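Side-chain contacts in Cys-Gly metallodipeptidase DUG1 (Saccharomyces cerevisiae, PDB 4G1P), which hydrolyses the dipeptide Cys-Gly as a metal-dependent M20-family peptidase and acts as the catalytic component of the glutathione-degrading complex: residues 177-182 / 426-431; 254-259 / 317-322; 276-281 / 313-318; 345-350 / 356-361. One frame throughout, in Å; residues are numbered along the deposited sequence.

Interaction 1 (177-182 / 426-431)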
loop_
_atom_site.group_PDB
_atom_site.type_symbol
_atom_site.label_atom_id
_atom_site.label_comp_id
_atom_site.label_asym_id
_atom_site.label_seq_id
_atom_site.Cartn_x
_atom_site.Cartn_y
_atom_site.Cartn_z
ATOM N N LYS A 177 17.648 -16.245 12.830
ATOM C CA LYS A 177 18.576 -17.362 13.034
ATOM C C LYS A 177 19.920 -16.972 13.671
ATOM O O LYS A 177 20.707 -17.841 14.035
ATOM C CB LYS A 177 18.795 -18.132 11.722
ATOM C CG LYS A 177 17.517 -18.586 11.053
ATOM C CD LYS A 177 17.074 -19.942 11.556
ATOM C CE LYS A 177 17.974 -21.046 11.022
ATOM N NZ LYS A 177 17.743 -22.348 11.716
ATOM N N LEU A 178 20.173 -15.671 13.796
ATOM C CA LEU A 178 21.432 -15.179 14.355
ATOM C C LEU A 178 21.565 -15.588 15.820
ATOM O O LEU A 178 22.643 -16.001 16.278
ATOM C CB LEU A 178 21.510 -13.656 14.230
ATOM C CG LEU A 178 22.746 -12.983 14.836
ATOM C CD1 LEU A 178 24.040 -13.487 14.216
ATOM C CD2 LEU A 178 22.636 -11.483 14.693
ATOM N N ASP A 179 20.447 -15.438 16.532
ATOM C CA ASP A 179 20.253 -15.912 17.897
ATOM C C ASP A 179 20.906 -17.274 18.127
ATOM O O ASP A 179 21.782 -17.423 18.980
ATOM C CB ASP A 179 18.751 -16.024 18.157
ATOM C CG ASP A 179 18.419 -16.133 19.622
ATOM O OD1 ASP A 179 19.228 -15.648 20.443
ATOM O OD2 ASP A 179 17.349 -16.697 19.958
ATOM N N GLU A 180 20.476 -18.262 17.347
ATOM C CA GLU A 180 21.013 -19.609 17.453
ATOM C C GLU A 180 22.508 -19.647 17.200
ATOM O O GLU A 180 23.243 -20.383 17.876
ATOM C CB GLU A 180 20.313 -20.540 16.476
ATOM C CG GLU A 180 18.820 -20.602 16.663
ATOM C CD GLU A 180 18.115 -21.189 15.450
ATOM O OE1 GLU A 180 18.546 -22.263 14.971
ATOM O OE2 GLU A 180 17.137 -20.568 14.973
ATOM N N LEU A 181 22.961 -18.856 16.232
ATOM C CA LEU A 181 24.374 -18.852 15.873
ATOM C C LEU A 181 25.263 -18.455 17.042
ATOM O O LEU A 181 26.281 -19.090 17.306
ATOM C CB LEU A 181 24.638 -17.931 14.688
ATOM C CG LEU A 181 26.112 -17.947 14.286
ATOM C CD1 LEU A 181 26.554 -19.377 14.014
ATOM C CD2 LEU A 181 26.371 -17.058 13.077
ATOM N N ILE A 182 24.870 -17.399 17.740
ATOM C CA ILE A 182 25.657 -16.895 18.847
ATOM C C ILE A 182 25.730 -17.931 19.960
ATOM O O ILE A 182 26.813 -18.246 20.453
ATOM C CB ILE A 182 25.070 -15.582 19.351
ATOM C CG1 ILE A 182 25.339 -14.494 18.319
ATOM C CG2 ILE A 182 25.663 -15.199 20.682
ATOM C CD1 ILE A 182 24.193 -13.545 18.159
ATOM N N THR A 426 21.444 -7.896 21.176
ATOM C CA THR A 426 22.246 -7.320 22.235
ATOM C C THR A 426 22.159 -8.180 23.509
ATOM O O THR A 426 23.178 -8.535 24.089
ATOM C CB THR A 426 21.863 -5.853 22.504
ATOM O OG1 THR A 426 22.637 -5.344 23.602
ATOM C CG2 THR A 426 20.395 -5.757 22.861
ATOM N N LEU A 427 20.953 -8.578 23.896
ATOM C CA LEU A 427 20.774 -9.418 25.070
ATOM C C LEU A 427 21.365 -10.804 24.874
ATOM O O LEU A 427 21.940 -11.374 25.808
ATOM C CB LEU A 427 19.300 -9.542 25.417
ATOM C CG LEU A 427 18.968 -10.116 26.790
ATOM C CD1 LEU A 427 19.808 -9.469 27.896
ATOM C CD2 LEU A 427 17.496 -9.901 27.051
ATOM N N THR A 428 21.225 -11.345 23.667
ATOM C CA THR A 428 21.803 -12.645 23.360
ATOM C C THR A 428 23.324 -12.609 23.479
ATOM O O THR A 428 23.928 -13.563 23.947
ATOM C CB THR A 428 21.377 -13.165 21.973
ATOM O OG1 THR A 428 19.967 -13.397 21.965
ATOM C CG2 THR A 428 22.068 -14.474 21.657
ATOM N N PHE A 429 23.955 -11.508 23.087
ATOM C CA PHE A 429 25.404 -11.421 23.272
ATOM C C PHE A 429 25.764 -11.449 24.752
ATOM O O PHE A 429 26.639 -12.219 25.191
ATOM C CB PHE A 429 25.991 -10.184 22.595
ATOM C CG PHE A 429 26.254 -10.372 21.123
ATOM C CD1 PHE A 429 27.129 -11.349 20.684
ATOM C CD2 PHE A 429 25.642 -9.557 20.177
ATOM C CE1 PHE A 429 27.371 -11.518 19.325
ATOM C CE2 PHE A 429 25.895 -9.724 18.826
ATOM C CZ PHE A 429 26.751 -10.704 18.403
ATOM N N GLN A 430 25.063 -10.629 25.523
ATOM C CA GLN A 430 25.359 -10.508 26.937
ATOM C C GLN A 430 25.231 -11.835 27.656
ATOM O O GLN A 430 26.160 -12.270 28.303
ATOM C CB GLN A 430 24.446 -9.494 27.586
ATOM C CG GLN A 430 24.597 -9.433 29.071
ATOM C CD GLN A 430 23.631 -8.451 29.677
ATOM O OE1 GLN A 430 23.923 -7.258 29.759
ATOM N NE2 GLN A 430 22.461 -8.939 30.091
ATOM N N ASP A 431 24.085 -12.485 27.508
ATOM C CA ASP A 431 23.807 -13.730 28.209
ATOM C C ASP A 431 24.590 -14.935 27.692
ATOM O O ASP A 431 25.155 -15.686 28.483
ATOM C CB ASP A 431 22.312 -14.033 28.178
ATOM C CG ASP A 431 21.501 -13.067 29.028
ATOM O OD1 ASP A 431 22.094 -12.134 29.629
ATOM O OD2 ASP A 431 20.262 -13.237 29.086
#
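I182 packs against T428 and F429, joining two neighbouring helices, 178-185 and 426-433, that run nearly parallel: the axes of the short segments approach to 9.9 Å and their N-to-C directions differ by 12°. The two arms of I182 make different main contacts. CG2, anti to the backbone N, meets the methyl CG2 of T428 at 3.8 Å, while CG1 lies 3.7 Å from CE1 of F429. Its outer methyl CD1 stands over one face of the F429 ring, displaced toward the rim, in a CH-pi contact 4.1 Å from the ring centroid. The two side chains cross at about a right angle, and CG1 and CD1 both lie against CE1 and CZ of the ring. On the more exposed flank, the T428 hydroxyl OG1 donates a hydrogen bond of 2.8 Å to OD1 of D179, met on the syn side but 33° out of the carboxylate plane. The other carboxylate oxygen, OD2, has a weak, long ion pair with K183. F429 also touches L98 and C166, and L178 reaches Y100 and E168, all on strands of the central mixed sheet. Helices laid side by side on such a sheet are characteristic of the alpha/beta catalytic domain of M20 metallopeptidases.

Interaction 2 (254-259 / 317-322)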
loop_
_atom_site.group_PDB
_atom_site.type_symbol
_atom_site.label_atom_id
_atom_site.label_comp_id
_atom_site.label_asym_id
_atom_site.label_seq_id
_atom_site.Cartn_x
_atom_site.Cartn_y
_atom_site.Cartn_z
ATOM N N SER A 254 -8.282 0.375 18.008
ATOM C CA SER A 254 -8.615 0.098 19.391
ATOM C C SER A 254 -7.353 -0.219 20.164
ATOM O O SER A 254 -7.418 -0.612 21.330
ATOM C CB SER A 254 -9.557 -1.101 19.473
ATOM O OG SER A 254 -8.838 -2.310 19.275
ATOM N N LEU A 255 -6.206 -0.056 19.513
ATOM C CA LEU A 255 -4.941 -0.487 20.102
ATOM C C LEU A 255 -4.247 0.607 20.914
ATOM O O LEU A 255 -3.488 0.317 21.833
ATOM C CB LEU A 255 -3.995 -0.997 19.013
ATOM C CG LEU A 255 -4.406 -2.222 18.191
ATOM C CD1 LEU A 255 -3.363 -2.515 17.122
ATOM C CD2 LEU A 255 -4.586 -3.430 19.087
ATOM N N VAL A 256 -4.517 1.860 20.571
ATOM C CA VAL A 256 -3.772 2.988 21.113
ATOM C C VAL A 256 -4.474 4.294 20.756
ATOM O O VAL A 256 -5.054 4.413 19.693
ATOM C CB VAL A 256 -2.340 3.022 20.537
ATOM C CG1 VAL A 256 -2.371 3.082 19.010
ATOM C CG2 VAL A 256 -1.573 4.204 21.088
ATOM N N ASP A 257 -4.444 5.279 21.641
ATOM C CA ASP A 257 -5.070 6.549 21.304
ATOM C C ASP A 257 -4.083 7.559 20.706
ATOM O O ASP A 257 -2.938 7.239 20.426
ATOM C CB ASP A 257 -5.838 7.132 22.499
ATOM C CG ASP A 257 -4.945 7.416 23.700
ATOM O OD1 ASP A 257 -3.753 7.751 23.516
ATOM O OD2 ASP A 257 -5.444 7.308 24.836
ATOM N N SER A 258 -4.543 8.780 20.512
ATOM C CA SER A 258 -3.771 9.765 19.789
ATOM C C SER A 258 -2.874 10.518 20.749
ATOM O O SER A 258 -2.271 11.535 20.396
ATOM C CB SER A 258 -4.718 10.730 19.074
ATOM O OG SER A 258 -5.708 10.017 18.353
ATOM N N LYS A 259 -2.814 10.029 21.979
ATOM C CA LYS A 259 -1.952 10.626 22.980
ATOM C C LYS A 259 -0.781 9.698 23.234
ATOM O O LYS A 259 0.204 10.086 23.852
ATOM C CB LYS A 259 -2.721 10.857 24.275
ATOM C CG LYS A 259 -2.921 12.314 24.642
ATOM C CD LYS A 259 -3.835 13.032 23.662
ATOM C CE LYS A 259 -4.189 14.419 24.187
ATOM N NZ LYS A 259 -4.872 14.319 25.506
ATOM N N PRO A 317 6.504 1.720 27.309
ATOM C CA PRO A 317 6.258 1.084 26.011
ATOM C C PRO A 317 5.576 2.025 25.034
ATOM O O PRO A 317 5.077 3.077 25.432
ATOM C CB PRO A 317 5.328 -0.089 26.355
ATOM C CG PRO A 317 4.697 0.285 27.637
ATOM C CD PRO A 317 5.705 1.114 28.386
ATOM N N SER A 318 5.575 1.662 23.758
ATOM C CA SER A 318 4.830 2.429 22.760
ATOM C C SER A 318 4.210 1.498 21.729
ATOM O O SER A 318 4.653 0.361 21.560
ATOM C CB SER A 318 5.727 3.459 22.079
ATOM O OG SER A 318 6.831 2.829 21.461
ATOM N N LEU A 319 3.162 1.969 21.062
ATOM C CA LEU A 319 2.503 1.176 20.028
ATOM C C LEU A 319 2.378 2.052 18.800
ATOM O O LEU A 319 1.834 3.153 18.866
ATOM C CB LEU A 319 1.132 0.686 20.497
ATOM C CG LEU A 319 0.475 -0.502 19.778
ATOM C CD1 LEU A 319 -0.648 -1.093 20.622
ATOM C CD2 LEU A 319 -0.072 -0.117 18.412
ATOM N N SER A 320 2.914 1.573 17.688
ATOM C CA SER A 320 2.871 2.332 16.449
ATOM C C SER A 320 2.096 1.577 15.379
ATOM O O SER A 320 2.099 0.339 15.339
ATOM C CB SER A 320 4.287 2.631 15.955
ATOM O OG SER A 320 4.822 3.783 16.588
ATOM N N ILE A 321 1.429 2.315 14.502
ATOM C CA ILE A 321 0.666 1.659 13.444
ATOM C C ILE A 321 1.256 1.992 12.072
ATOM O O ILE A 321 1.296 3.147 11.671
ATOM C CB ILE A 321 -0.837 1.967 13.565
ATOM C CG1 ILE A 321 -1.385 1.253 14.797
ATOM C CG2 ILE A 321 -1.593 1.501 12.328
ATOM C CD1 ILE A 321 -2.808 1.568 15.105
ATOM N N HIS A 322 1.722 0.961 11.372
ATOM C CA HIS A 322 2.578 1.137 10.208
ATOM C C HIS A 322 1.891 1.210 8.856
ATOM O O HIS A 322 2.389 1.860 7.942
ATOM C CB HIS A 322 3.606 0.027 10.189
ATOM C CG HIS A 322 4.342 -0.097 11.476
ATOM N ND1 HIS A 322 5.194 0.883 11.937
ATOM C CD2 HIS A 322 4.323 -1.061 12.425
ATOM C CE1 HIS A 322 5.691 0.514 13.101
ATOM N NE2 HIS A 322 5.178 -0.660 13.421
#
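L319 swings its CG anti to the backbone N (chi1 -161°), which brings both methyls against L255 and V256. V256 in turn places CG1 between its own backbone N and carbonyl carbon (chi1 57°), and this branch rather than CG2 meets the strand. The leucine fork of L319 is thus shared. Its CD1 lies 3.7 Å from CB of L255 and close to that residue's carbonyl oxygen, while CD2 faces CG1 of V256 at 4.0 Å. The valine and leucine cross obliquely. Two residues further along the strand, I321 points to the same side, and its CD1 comes within 4.2 Å of V256 CG1, a looser contact at the end of the patch. Just past V256 the loop is shaped by an Asx turn: OD1 of D257 accepts from the backbone N of K259 at 2.9 Å. F345 of the neighbouring strand touches both L255 and I321. The second subunit also reaches this region: V256 packs on its I246, and S320, whose side chain points away from the loop, hydrogen-bonds its E243. No hydrogen bond links the two segments themselves. Cohesion between loop and strand therefore depends on buried aliphatic contacts, while polar groups near the contact bond to other partners, among them the neighbouring strand and the second subunit.

Interaction 3 (276-281 / 313-318)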
loop_
_atom_site.group_PDB
_atom_site.type_symbol
_atom_site.label_atom_id
_atom_site.label_comp_id
_atom_site.label_asym_id
_atom_site.label_seq_id
_atom_site.Cartn_x
_atom_site.Cartn_y
_atom_site.Cartn_z
ATOM N N GLU A 276 14.325 5.591 41.980
ATOM C CA GLU A 276 15.165 6.750 42.248
ATOM C C GLU A 276 16.558 6.587 41.646
ATOM O O GLU A 276 17.149 7.560 41.147
ATOM C CB GLU A 276 15.237 7.011 43.746
ATOM C CG GLU A 276 14.001 7.712 44.274
ATOM C CD GLU A 276 13.968 9.193 43.923
ATOM O OE1 GLU A 276 15.050 9.810 43.844
ATOM O OE2 GLU A 276 12.863 9.745 43.726
ATOM N N LYS A 277 17.070 5.357 41.682
ATOM C CA LYS A 277 18.315 5.036 41.000
ATOM C C LYS A 277 18.251 5.389 39.519
ATOM O O LYS A 277 19.071 6.158 39.010
ATOM C CB LYS A 277 18.635 3.559 41.125
ATOM C CG LYS A 277 19.790 3.144 40.234
ATOM C CD LYS A 277 20.857 2.393 41.014
ATOM C CE LYS A 277 20.253 1.255 41.829
ATOM N NZ LYS A 277 21.308 0.418 42.466
ATOM N N GLU A 278 17.269 4.820 38.829
ATOM C CA GLU A 278 17.106 5.048 37.402
ATOM C C GLU A 278 16.809 6.513 37.149
ATOM O O GLU A 278 17.252 7.082 36.159
ATOM C CB GLU A 278 16.003 4.141 36.842
ATOM C CG GLU A 278 15.113 4.791 35.817
ATOM C CD GLU A 278 13.937 3.917 35.413
ATOM O OE1 GLU A 278 13.675 2.896 36.090
ATOM O OE2 GLU A 278 13.278 4.257 34.407
ATOM N N LYS A 279 16.087 7.132 38.071
ATOM C CA LYS A 279 15.753 8.547 37.931
ATOM C C LYS A 279 16.986 9.445 38.030
ATOM O O LYS A 279 17.020 10.522 37.432
ATOM C CB LYS A 279 14.721 8.962 38.976
ATOM C CG LYS A 279 13.952 10.208 38.625
ATOM C CD LYS A 279 12.847 10.454 39.645
ATOM C CE LYS A 279 12.052 9.179 39.927
ATOM N NZ LYS A 279 11.025 9.366 41.006
ATOM N N ALA A 280 17.991 9.004 38.787
ATOM C CA ALA A 280 19.232 9.763 38.915
ATOM C C ALA A 280 19.872 9.993 37.557
ATOM O O ALA A 280 20.178 11.127 37.183
ATOM C CB ALA A 280 20.207 9.044 39.828
ATOM N N LEU A 281 20.060 8.904 36.818
ATOM C CA LEU A 281 20.691 8.955 35.503
ATOM C C LEU A 281 19.971 9.845 34.487
ATOM O O LEU A 281 20.586 10.279 33.513
ATOM C CB LEU A 281 20.849 7.547 34.939
ATOM C CG LEU A 281 21.663 6.597 35.811
ATOM C CD1 LEU A 281 21.227 5.171 35.575
ATOM C CD2 LEU A 281 23.141 6.746 35.519
ATOM N N ARG A 313 10.363 7.924 25.391
ATOM C CA ARG A 313 11.233 7.281 24.400
ATOM C C ARG A 313 11.951 6.067 24.964
ATOM O O ARG A 313 12.232 5.133 24.231
ATOM C CB ARG A 313 12.326 8.214 23.900
ATOM C CG ARG A 313 11.857 9.487 23.289
ATOM C CD ARG A 313 13.041 10.417 23.121
ATOM N NE ARG A 313 13.907 9.972 22.041
ATOM C CZ ARG A 313 14.284 10.751 21.040
ATOM N NH1 ARG A 313 13.879 12.009 21.010
ATOM N NH2 ARG A 313 15.071 10.280 20.082
ATOM N N TRP A 314 12.281 6.091 26.254
ATOM C CA TRP A 314 13.236 5.114 26.792
ATOM C C TRP A 314 12.674 3.968 27.626
ATOM O O TRP A 314 13.168 2.845 27.537
ATOM C CB TRP A 314 14.332 5.809 27.600
ATOM C CG TRP A 314 15.216 6.705 26.801
ATOM C CD1 TRP A 314 15.290 6.785 25.443
ATOM C CD2 TRP A 314 16.147 7.670 27.315
ATOM N NE1 TRP A 314 16.203 7.741 25.080
ATOM C CE2 TRP A 314 16.748 8.297 26.209
ATOM C CE3 TRP A 314 16.529 8.065 28.608
ATOM C CZ2 TRP A 314 17.720 9.293 26.350
ATOM C CZ3 TRP A 314 17.486 9.057 28.748
ATOM C CH2 TRP A 314 18.070 9.660 27.625
ATOM N N ARG A 315 11.674 4.238 28.462
ATOM C CA ARG A 315 11.321 3.255 29.486
ATOM C C ARG A 315 9.835 2.998 29.658
ATOM O O ARG A 315 9.454 2.166 30.465
ATOM C CB ARG A 315 11.972 3.605 30.834
ATOM C CG ARG A 315 11.553 4.947 31.406
ATOM C CD ARG A 315 10.528 4.766 32.510
ATOM N NE ARG A 315 10.993 3.813 33.505
ATOM C CZ ARG A 315 10.218 2.906 34.089
ATOM N NH1 ARG A 315 8.930 2.842 33.780
ATOM N NH2 ARG A 315 10.725 2.063 34.986
ATOM N N TYR A 316 9.005 3.708 28.903
ATOM C CA TYR A 316 7.587 3.349 28.782
ATOM C C TYR A 316 7.354 2.749 27.404
ATOM O O TYR A 316 7.950 3.204 26.435
ATOM C CB TYR A 316 6.686 4.571 28.998
ATOM C CG TYR A 316 6.675 5.050 30.436
ATOM C CD1 TYR A 316 6.582 4.142 31.486
ATOM C CD2 TYR A 316 6.781 6.398 30.748
ATOM C CE1 TYR A 316 6.573 4.565 32.804
ATOM C CE2 TYR A 316 6.777 6.826 32.065
ATOM C CZ TYR A 316 6.671 5.901 33.088
ATOM O OH TYR A 316 6.665 6.310 34.405
ATOM N N PRO A 317 6.504 1.720 27.309
ATOM C CA PRO A 317 6.258 1.084 26.011
ATOM C C PRO A 317 5.576 2.025 25.034
ATOM O O PRO A 317 5.077 3.077 25.432
ATOM C CB PRO A 317 5.328 -0.089 26.355
ATOM C CG PRO A 317 4.697 0.285 27.637
ATOM C CD PRO A 317 5.705 1.114 28.386
ATOM N N SER A 318 5.575 1.662 23.758
ATOM C CA SER A 318 4.830 2.429 22.760
ATOM C C SER A 318 4.210 1.498 21.729
ATOM O O SER A 318 4.653 0.361 21.560
ATOM C CB SER A 318 5.727 3.459 22.079
ATOM O OG SER A 318 6.831 2.829 21.461
#
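E278 and R315 form a two-pronged salt bridge between the short helix 276-281 and the residue that follows helix 306-314, beside strand 415-419, whose R418 touches R315. The carboxylate meets the NE and NH2 edge of the guanidinium, and the two planes are only 25° apart. NH2 donates to the syn lone pair of OE1 at 3.3 Å, with an N-H...O angle of 160°. The companion bond, NE to OE2, is modelled at 2.5 Å, a length too short to be taken literally. E278 reaches across with a chain extended beyond CG; R315 instead bends at chi2 and chi3, with CG between the backbone N and the carbonyl carbon (chi1 61°), and this fold turns its edge to the glutamate. Behind the head group, CD of R315 rests 3.9 Å above the plane of the Y316 ring, over its centre. Both partners have further contacts: NH2 also donates to the carbonyl oxygen of A272, and OE2 is hydrogen-bonded to the hydroxyl of Y282. The paired contacts and the A272 carbonyl probably restrict the guanidinium's rotation, and the pairing probably favours the charged forms of both residues.

Interaction 4 (345-350 / 356-361). With CYS (cysteine), chain E.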
loop_
_atom_site.group_PDB
_atom_site.type_symbol
_atom_site.label_atom_id
_atom_site.label_comp_id
_atom_site.label_asym_id
_atom_site.label_seq_id
_atom_site.Cartn_x
_atom_site.Cartn_y
_atom_site.Cartn_z
ATOM N N PHE A 345 1.348 -3.394 12.954
ATOM C CA PHE A 345 1.619 -2.592 14.154
ATOM C C PHE A 345 2.662 -3.251 15.073
ATOM O O PHE A 345 2.748 -4.480 15.190
ATOM C CB PHE A 345 0.324 -2.303 14.930
ATOM C CG PHE A 345 -0.284 -3.519 15.565
ATOM C CD1 PHE A 345 -1.051 -4.396 14.822
ATOM C CD2 PHE A 345 -0.091 -3.787 16.905
ATOM C CE1 PHE A 345 -1.615 -5.513 15.406
ATOM C CE2 PHE A 345 -0.647 -4.910 17.493
ATOM C CZ PHE A 345 -1.413 -5.770 16.743
ATOM N N SER A 346 3.461 -2.430 15.728
ATOM C CA SER A 346 4.463 -2.967 16.643
ATOM C C SER A 346 4.436 -2.306 18.021
ATOM O O SER A 346 3.964 -1.166 18.190
ATOM C CB SER A 346 5.854 -2.875 16.028
ATOM O OG SER A 346 6.125 -1.546 15.646
ATOM N N ILE A 347 4.930 -3.044 19.008
ATOM C CA ILE A 347 5.051 -2.526 20.355
ATOM C C ILE A 347 6.516 -2.499 20.781
ATOM O O ILE A 347 7.241 -3.494 20.653
ATOM C CB ILE A 347 4.229 -3.353 21.351
ATOM C CG1 ILE A 347 2.743 -3.369 20.931
ATOM C CG2 ILE A 347 4.392 -2.791 22.746
ATOM C CD1 ILE A 347 1.842 -4.270 21.782
ATOM N N ARG A 348 6.958 -1.343 21.257
ATOM C CA ARG A 348 8.289 -1.225 21.834
ATOM C C ARG A 348 8.241 -1.687 23.279
ATOM O O ARG A 348 7.530 -1.117 24.098
ATOM C CB ARG A 348 8.787 0.215 21.742
ATOM C CG ARG A 348 8.997 0.707 20.305
ATOM C CD ARG A 348 10.179 0.036 19.624
ATOM N NE ARG A 348 10.201 0.340 18.200
ATOM C CZ ARG A 348 11.177 -0.000 17.356
ATOM N NH1 ARG A 348 12.269 -0.635 17.784
ATOM N NH2 ARG A 348 11.065 0.326 16.070
ATOM N N THR A 349 8.981 -2.740 23.593
ATOM C CA THR A 349 8.920 -3.295 24.937
ATOM C C THR A 349 9.976 -2.717 25.880
ATOM O O THR A 349 11.057 -2.313 25.463
ATOM C CB THR A 349 9.029 -4.815 24.910
ATOM O OG1 THR A 349 10.337 -5.179 24.481
ATOM C CG2 THR A 349 8.016 -5.397 23.933
ATOM N N VAL A 350 9.632 -2.675 27.158
ATOM C CA VAL A 350 10.516 -2.187 28.197
ATOM C C VAL A 350 10.500 -3.209 29.314
ATOM O O VAL A 350 9.675 -4.124 29.301
ATOM C CB VAL A 350 10.003 -0.865 28.752
ATOM C CG1 VAL A 350 9.969 0.199 27.655
ATOM C CG2 VAL A 350 8.632 -1.065 29.367
ATOM N N GLU A 356 6.171 -13.369 25.367
ATOM C CA GLU A 356 5.051 -14.307 25.364
ATOM C C GLU A 356 3.745 -13.705 25.878
ATOM O O GLU A 356 2.746 -13.661 25.157
ATOM C CB GLU A 356 5.397 -15.506 26.233
ATOM C CG GLU A 356 5.115 -16.845 25.598
ATOM C CD GLU A 356 6.244 -17.297 24.704
ATOM O OE1 GLU A 356 7.168 -16.484 24.481
ATOM O OE2 GLU A 356 6.214 -18.461 24.237
ATOM N N LYS A 357 3.753 -13.249 27.128
ATOM C CA LYS A 357 2.551 -12.670 27.723
ATOM C C LYS A 357 2.003 -11.494 26.908
ATOM O O LYS A 357 0.791 -11.340 26.758
ATOM C CB LYS A 357 2.788 -12.250 29.180
ATOM C CG LYS A 357 1.491 -11.842 29.899
ATOM C CD LYS A 357 1.702 -11.568 31.395
ATOM C CE LYS A 357 0.414 -11.085 32.092
ATOM N NZ LYS A 357 0.353 -9.592 32.297
ATOM N N LEU A 358 2.903 -10.671 26.386
ATOM C CA LEU A 358 2.502 -9.507 25.622
ATOM C C LEU A 358 1.731 -9.960 24.395
ATOM O O LEU A 358 0.684 -9.406 24.062
ATOM C CB LEU A 358 3.722 -8.698 25.200
ATOM C CG LEU A 358 3.393 -7.524 24.287
ATOM C CD1 LEU A 358 2.422 -6.610 24.949
ATOM C CD2 LEU A 358 4.626 -6.774 23.929
ATOM N N THR A 359 2.257 -10.983 23.737
ATOM C CA THR A 359 1.622 -11.541 22.561
ATOM C C THR A 359 0.238 -12.109 22.869
ATOM O O THR A 359 -0.711 -11.925 22.095
ATOM C CB THR A 359 2.514 -12.609 21.942
ATOM O OG1 THR A 359 3.628 -11.964 21.325
ATOM C CG2 THR A 359 1.761 -13.427 20.899
ATOM N N SER A 360 0.117 -12.790 24.002
ATOM C CA SER A 360 -1.177 -13.291 24.417
ATOM C C SER A 360 -2.117 -12.132 24.646
ATOM O O SER A 360 -3.267 -12.160 24.199
ATOM C CB SER A 360 -1.061 -14.116 25.687
ATOM O OG SER A 360 -0.410 -15.341 25.416
ATOM N N LEU A 361 -1.633 -11.105 25.333
ATOM C CA LEU A 361 -2.494 -9.977 25.653
ATOM C C LEU A 361 -2.976 -9.322 24.374
ATOM O O LEU A 361 -4.122 -8.897 24.284
ATOM C CB LEU A 361 -1.759 -8.963 26.515
ATOM C CG LEU A 361 -1.455 -9.432 27.934
ATOM C CD1 LEU A 361 -0.439 -8.487 28.601
ATOM C CD2 LEU A 361 -2.745 -9.554 28.760
HETATM N N CYS E . 14.897 -1.745 13.000
HETATM C CA CYS E . 13.684 -2.223 13.633
HETATM C C CYS E . 13.346 -1.307 14.813
HETATM O O CYS E . 14.169 -1.089 15.702
HETATM C CB CYS E . 13.835 -3.684 14.064
HETATM S SG CYS E . 12.387 -4.382 14.798
#
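I347 and T349 project from one face of strand 340-349 onto L358 of helix 355-371, the next helix in the chain, in a beta-alpha unit of the alpha/beta lid domain. I347 and L358 reach toward each other tip to tip, CD1 to CD1, at 4.0 Å. The approach of T349 is different: it lies aslant to the leucine and offers its methyl CG2 to CD2 of L358 at 3.7 Å. CD2 is also near the inner branch of I347, 4.2 Å from its CG2, so I347 meets both leucine methyls, by different branches. L358 reaches this position by setting CG anti to its backbone N (chi1 175°), which directs the fork toward the strand. It also touches M353, N219 and I267. No hydrogen bond crosses between strand and helix, and the three touching residues are buried.

Between I347 and T349, R348 points the other way, to the opposite face of the strand, where the bound cysteine lies. A bend at chi2 (-70°) is followed by a straight run to the guanidinium, which meets the ligand with its edge. NH2 is also hydrogen-bonded to S234 of the second subunit, which probably restrains the orientation of this pocket residue. One face of the strand thus packs on the helix while the other serves the ligand: R348 NH1 donates to the cysteine oxygen O at 2.9 Å, with a nearly straight N-H...O angle of 168°.

How the interactions relate
Interactions 2, 3 and 4 all lie within the chain loop closed by interaction 1, whose helices belong to the catalytic part; its F429 side chain is about 13 Å from a bound zinc ion. Interactions 2 and 4 are close, with centres about 12 Å apart, because strands 318-325 and 340-349 are antiparallel neighbours: S318 O lies 2.9 Å from R348 N, and H322 NE2 is 2.6 Å from S346 OG, both probable hydrogen bonds. Interaction 3 shares P317 and S318 with interaction 2, leading from the salt-bridged R315 into that strand. Interaction 4 holds the cysteine-binding arginine, and interactions 2, 3 and 4 all touch the second subunit, which does not reach interaction 1.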